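Local coordinates for serine acetyltransferase (Entamoeba histolytica, PDB 3Q1X), which catalyses transfer of an acetyl group from acetyl-CoA to the side-chain hydroxyl of L-serine, yielding O-acetylserine for cysteine biosynthesis, at the interface of chains A and B. Residues are numbered along the deposited sequence; one frame, centred on the assembly and turned at random. Chains: chain A/B, Serine acetyltransferase.

Contact 1: the interface of chains A and B. Residues chain A 210, 212; chain B 195, 229.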
loop_
_atom_site.group_PDB
_atom_site.type_symbol
_atom_site.label_atom_id
_atom_site.label_comp_id
_atom_site.label_asym_id
_atom_site.label_seq_id
_atom_site.Cartn_x
_atom_site.Cartn_y
_atom_site.Cartn_z
ATOM N N GLN A 210 18.694 10.293 15.830
ATOM C CA GLN A 210 19.947 10.692 15.218
ATOM C C GLN A 210 21.027 10.997 16.245
ATOM O O GLN A 210 20.859 11.857 17.115
ATOM C CB GLN A 210 19.743 11.890 14.295
ATOM C CG GLN A 210 19.036 11.548 13.004
ATOM C CD GLN A 210 18.803 12.765 12.144
ATOM O OE1 GLN A 210 19.751 13.453 11.752
ATOM N NE2 GLN A 210 17.537 13.043 11.844
ATOM N N GLU A 212 24.302 12.450 15.613
ATOM C CA GLU A 212 25.225 13.070 14.658
ATOM C C GLU A 212 26.494 13.601 15.346
ATOM O O GLU A 212 26.462 14.645 16.006
ATOM C CB GLU A 212 24.544 14.147 13.785
ATOM C CG GLU A 212 25.483 14.826 12.741
ATOM C CD GLU A 212 25.305 14.356 11.275
ATOM O OE1 GLU A 212 24.812 13.227 11.011
ATOM O OE2 GLU A 212 25.676 15.145 10.365
ATOM N N TRP B 195 18.577 16.349 6.830
ATOM C CA TRP B 195 18.743 15.259 7.790
ATOM C C TRP B 195 17.480 14.944 8.586
ATOM O O TRP B 195 17.511 14.831 9.813
ATOM C CB TRP B 195 19.933 15.533 8.727
ATOM C CG TRP B 195 21.232 15.143 8.141
ATOM C CD1 TRP B 195 22.200 15.973 7.668
ATOM C CD2 TRP B 195 21.723 13.810 7.978
ATOM N NE1 TRP B 195 23.274 15.241 7.217
ATOM C CE2 TRP B 195 23.006 13.907 7.396
ATOM C CE3 TRP B 195 21.201 12.539 8.269
ATOM C CZ2 TRP B 195 23.777 12.780 7.088
ATOM C CZ3 TRP B 195 21.969 11.414 7.962
ATOM C CH2 TRP B 195 23.244 11.546 7.379
ATOM N N TYR B 229 18.022 17.899 11.289
ATOM C CA TYR B 229 18.351 16.832 12.238
ATOM C C TYR B 229 17.179 16.448 13.150
ATOM O O TYR B 229 17.340 16.276 14.366
ATOM C CB TYR B 229 19.585 17.212 13.059
ATOM C CG TYR B 229 20.829 17.360 12.225
ATOM C CD1 TYR B 229 21.602 16.249 11.905
ATOM C CD2 TYR B 229 21.228 18.609 11.743
ATOM C CE1 TYR B 229 22.739 16.371 11.130
ATOM C CE2 TYR B 229 22.372 18.744 10.965
ATOM C CZ TYR B 229 23.123 17.618 10.665
ATOM O OH TYR B 229 24.263 17.732 9.900
#
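The carboxylate of A:Glu212 touches both aromatic rings of chain B, each in a different way. Its OE1 lies at the edge of the B:Tyr229 ring, in the ring plane, and also over one face of the B:Trp195 indole, offset toward the rim and 4.1 Å from CZ2 of B:Trp195. One face of the tyrosine ring is covered from within its own chain by the CB methylene of B:Trp195. The carboxylate plane is turned 63° from the phenol, which excludes a flat stack; the two side chains cross at about a right angle, with A:Glu212 CD 3.3 Å from CE1 of B:Tyr229. The phenol hydroxyl donates a hydrogen bond, OH of B:Tyr229 to OE2 of A:Glu212, 3.0 Å, reaching the oxygen from above the carboxylate plane. A:Glu212 arrives here with CG anti to the backbone N (chi1 -179°) and a bend at chi2. A:Gln210, extended beyond CG, also crosses B:Tyr229 nearly perpendicularly and places OE1 of A:Gln210 3.4 Å from CD1 of B:Tyr229. Both chain A residues belong to the loop joining strands 203-205 and 225-226, and the serine-binding pocket includes residues of that same segment; gripping the loop may therefore help to shape the pocket. The second bond runs from the amide of A:Gln210 to a main-chain carbonyl: NE2 of A:Gln210 lies 2.7 Å from O of B:Trp195, above the carbonyl plane, with 152° at the hydrogen.

Contact 2: the interface of chains A and B. Residues chain A 159-160, 163, 182-183; chain B 160, 163, 182.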
loop_
_atom_site.group_PDB
_atom_site.type_symbol
_atom_site.label_atom_id
_atom_site.label_comp_id
_atom_site.label_asym_id
_atom_site.label_seq_id
_atom_site.Cartn_x
_atom_site.Cartn_y
_atom_site.Cartn_z
ATOM N N HIS A 159 5.796 -5.916 0.355
ATOM C CA HIS A 159 5.588 -4.585 0.892
ATOM C C HIS A 159 4.687 -3.728 -0.019
ATOM O O HIS A 159 3.723 -3.118 0.444
ATOM C CB HIS A 159 6.977 -3.961 1.103
ATOM C CG HIS A 159 7.019 -2.784 2.029
ATOM N ND1 HIS A 159 6.010 -2.470 2.915
ATOM C CD2 HIS A 159 7.995 -1.870 2.232
ATOM C CE1 HIS A 159 6.352 -1.391 3.596
ATOM N NE2 HIS A 159 7.552 -1.007 3.204
ATOM N N SER A 160 4.972 -3.722 -1.322
ATOM C CA SER A 160 4.184 -2.934 -2.289
ATOM C C SER A 160 2.769 -3.480 -2.475
ATOM O O SER A 160 1.802 -2.724 -2.606
ATOM C CB SER A 160 4.894 -2.882 -3.648
ATOM O OG SER A 160 6.150 -2.226 -3.561
ATOM N N SER A 163 1.308 -3.754 1.736
ATOM C CA SER A 163 1.719 -2.722 2.715
ATOM C C SER A 163 2.141 -3.319 4.061
ATOM O O SER A 163 2.181 -2.608 5.075
ATOM C CB SER A 163 0.629 -1.649 2.915
ATOM O OG SER A 163 0.109 -1.194 1.681
ATOM N N VAL A 182 -2.177 -3.520 6.826
ATOM C CA VAL A 182 -1.517 -2.294 6.383
ATOM C C VAL A 182 -0.772 -1.632 7.540
ATOM O O VAL A 182 -1.345 -1.404 8.618
ATOM C CB VAL A 182 -2.485 -1.323 5.686
ATOM C CG1 VAL A 182 -1.833 0.032 5.489
ATOM C CG2 VAL A 182 -2.901 -1.892 4.336
ATOM N N GLY A 183 0.504 -1.341 7.309
ATOM C CA GLY A 183 1.341 -0.648 8.292
ATOM C C GLY A 183 2.079 -1.541 9.268
ATOM O O GLY A 183 2.830 -1.031 10.105
ATOM N N SER B 160 0.480 4.538 -4.415
ATOM C CA SER B 160 0.025 3.151 -4.628
ATOM C C SER B 160 1.154 2.133 -4.475
ATOM O O SER B 160 0.964 1.043 -3.930
ATOM C CB SER B 160 -0.612 3.000 -6.016
ATOM O OG SER B 160 -1.775 3.804 -6.151
ATOM N N SER B 163 2.862 3.222 -0.494
ATOM C CA SER B 163 1.956 3.684 0.582
ATOM C C SER B 163 2.497 4.909 1.325
ATOM O O SER B 163 2.053 5.209 2.443
ATOM C CB SER B 163 1.616 2.554 1.575
ATOM O OG SER B 163 1.264 1.358 0.907
ATOM N N VAL B 182 5.292 2.988 5.175
ATOM C CA VAL B 182 3.844 2.855 5.038
ATOM C C VAL B 182 3.119 3.799 5.995
ATOM O O VAL B 182 3.402 3.818 7.205
ATOM C CB VAL B 182 3.370 1.400 5.190
ATOM C CG1 VAL B 182 1.859 1.340 5.314
ATOM C CG2 VAL B 182 3.818 0.584 3.985
HETATM O O HOH W 1 3.617 -0.252 0.154
#
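At the junction between helix 150-162 and the first coil of the left-handed beta-helix, A:Ser163 and B:Ser163 meet hydroxyl to hydroxyl; the turn between strands 177-178 and 185-186 adds Val182 and Gly183. The serine OG atoms are 2.9 Å apart and hydrogen-bonded, though the coordinates do not tell which hydroxyl donates. In both serines OG stands anti to the carbonyl carbon (chi1 -46°), which turns the two hydroxyls toward each other. B:Ser163 OG has a further partner: a water 2.9 Å from OG of B:Ser163 and 2.9 Å from the main-chain O of A:His159. The water thus ties the last turn of the chain A helix to the start of the chain B coil. B:Val182 supplies the apolar side and spreads its two methyls over different surfaces. CG2 meets the imidazole of A:His159, 3.2 Å from CE1 of A:His159, a close contact in which the side chains run antiparallel past one another. The two valines cross at about a right angle, yet the partner chain hides 50 Å² of B:Val182 and merely 3 Å² of A:Val182. This asymmetry between copies fits a cyclic trimer, in which A:Val182 would probably face the third chain as B:Val182 faces chain A. The other methyl of B:Val182 lies against main chain, its CG1 being 3.6 Å from CA of A:Gly183.

Contact 3: the interface of chains A and B. Residues chain A 203, 235, 237, 253-254; chain B 234-235, 252-253.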
loop_
_atom_site.group_PDB
_atom_site.type_symbol
_atom_site.label_atom_id
_atom_site.label_comp_id
_atom_site.label_asym_id
_atom_site.label_seq_id
_atom_site.Cartn_x
_atom_site.Cartn_y
_atom_site.Cartn_z
ATOM N N THR A 203 3.889 -2.185 14.896
ATOM C CA THR A 203 5.338 -2.295 14.731
ATOM C C THR A 203 5.956 -3.223 15.768
ATOM O O THR A 203 5.746 -3.056 16.975
ATOM C CB THR A 203 6.039 -0.920 14.761
ATOM O OG1 THR A 203 5.578 -0.127 13.653
ATOM C CG2 THR A 203 7.558 -1.086 14.666
ATOM N N GLY A 235 -2.294 -0.408 15.930
ATOM C CA GLY A 235 -1.488 0.786 16.180
ATOM C C GLY A 235 -0.405 0.648 17.234
ATOM O O GLY A 235 0.361 1.590 17.467
ATOM N N LYS A 237 2.950 0.056 19.055
ATOM C CA LYS A 237 4.348 0.214 18.650
ATOM C C LYS A 237 5.253 -0.420 19.697
ATOM O O LYS A 237 5.482 0.152 20.767
ATOM C CB LYS A 237 4.726 1.694 18.439
ATOM C CG LYS A 237 3.820 2.500 17.484
ATOM C CD LYS A 237 3.610 1.787 16.151
ATOM C CE LYS A 237 2.796 2.633 15.161
ATOM N NZ LYS A 237 1.473 3.087 15.669
ATOM N N ASN A 253 -3.042 1.322 19.943
ATOM C CA ASN A 253 -2.166 2.496 20.012
ATOM C C ASN A 253 -1.121 2.498 21.136
ATOM O O ASN A 253 -0.558 3.545 21.455
ATOM C CB ASN A 253 -2.997 3.789 20.045
ATOM C CG ASN A 253 -3.525 4.182 18.675
ATOM O OD1 ASN A 253 -3.282 3.496 17.680
ATOM N ND2 ASN A 253 -4.249 5.295 18.619
ATOM N N CYS A 254 -0.855 1.334 21.723
ATOM C CA CYS A 254 0.091 1.242 22.835
ATOM C C CYS A 254 1.542 1.429 22.409
ATOM O O CYS A 254 1.961 0.981 21.348
ATOM C CB CYS A 254 -0.082 -0.069 23.603
ATOM S SG CYS A 254 -1.398 -0.017 24.845
ATOM N N THR B 234 7.734 6.355 14.974
ATOM C CA THR B 234 6.587 5.624 14.450
ATOM C C THR B 234 5.252 6.111 15.005
ATOM O O THR B 234 5.066 6.177 16.222
ATOM C CB THR B 234 6.692 4.120 14.761
ATOM O OG1 THR B 234 8.036 3.663 14.536
ATOM C CG2 THR B 234 5.726 3.353 13.887
ATOM N N GLY B 235 4.330 6.444 14.104
ATOM C CA GLY B 235 2.961 6.789 14.483
ATOM C C GLY B 235 2.733 8.226 14.915
ATOM O O GLY B 235 1.596 8.619 15.196
ATOM N N ALA B 252 7.310 7.660 19.719
ATOM C CA ALA B 252 6.267 6.890 19.035
ATOM C C ALA B 252 4.847 7.332 19.417
ATOM O O ALA B 252 4.586 7.713 20.560
ATOM C CB ALA B 252 6.456 5.396 19.277
ATOM N N ASN B 253 3.945 7.294 18.438
ATOM C CA ASN B 253 2.526 7.609 18.631
ATOM C C ASN B 253 2.209 9.003 19.191
ATOM O O ASN B 253 1.098 9.244 19.661
ATOM C CB ASN B 253 1.841 6.521 19.473
ATOM C CG ASN B 253 1.520 5.272 18.670
ATOM O OD1 ASN B 253 1.807 5.195 17.474
ATOM N ND2 ASN B 253 0.920 4.285 19.327
#
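Bends at chi2 (-50°) and chi4 (-55°) fold A:Lys237 so that its terminal amine NZ reaches the side-chain amide of B:Asn253, whose CG is anti to its main-chain carbonyl carbon. The bond from NZ of A:Lys237 to OD1 of B:Asn253 is 2.8 Å long; it lies in the carbonyl plane and uses a lone pair. The same nitrogen donates within its own chain, NZ of A:Lys237 to the main-chain O of A:Gly235 at 2.6 Å, so carbonyl oxygens of both chains grip NZ. The amide's other end is used as well. ND2 of B:Asn253 donates to the main-chain O of A:Asn253 at 2.7 Å, with that oxygen close to the amide plane. The donor nevertheless sits 61° out of the acceptor's carbonyl plane, so this short bond misses the lone pairs. A weak bond from the same ND2 may reach O of A:Gly235. With both ends engaged, the amide is fixed in rotation. Along its flank the lysine aliphatic chain presses on the methyl of B:Thr234, tightly, with CE of A:Lys237 3.3 Å from CG2 of B:Thr234. B:Ala252 adds a looser contact to CB of A:Lys237. In the left-handed beta-helix, A:Lys237 begins strand 237-239, while A:Gly235 and B:Asn253 lie in the turns preceding strands 237-239 and 255-256 of their respective chains; the contact thus joins coils within the hexapeptide-repeat region of both subunits.

No residue is shared by the three contacts, which spread over the interface: the C-alpha centres of contacts 2 and 3 are about 16 Å apart, those of contacts 1 and 3 about 21 Å, and those of contacts 1 and 2 about 26 Å. Contacts 2 and 3 join successive levels of neighbouring beta-helices, whereas contact 1 is made by a loop of chain A reaching across to chain B. That loop follows strand 203-205, whose first residue lies at the margin of contact 3. With three copies in the deposited assembly, this pairing is consistent with a closed trimer; the structure alone does not show the assembly in solution.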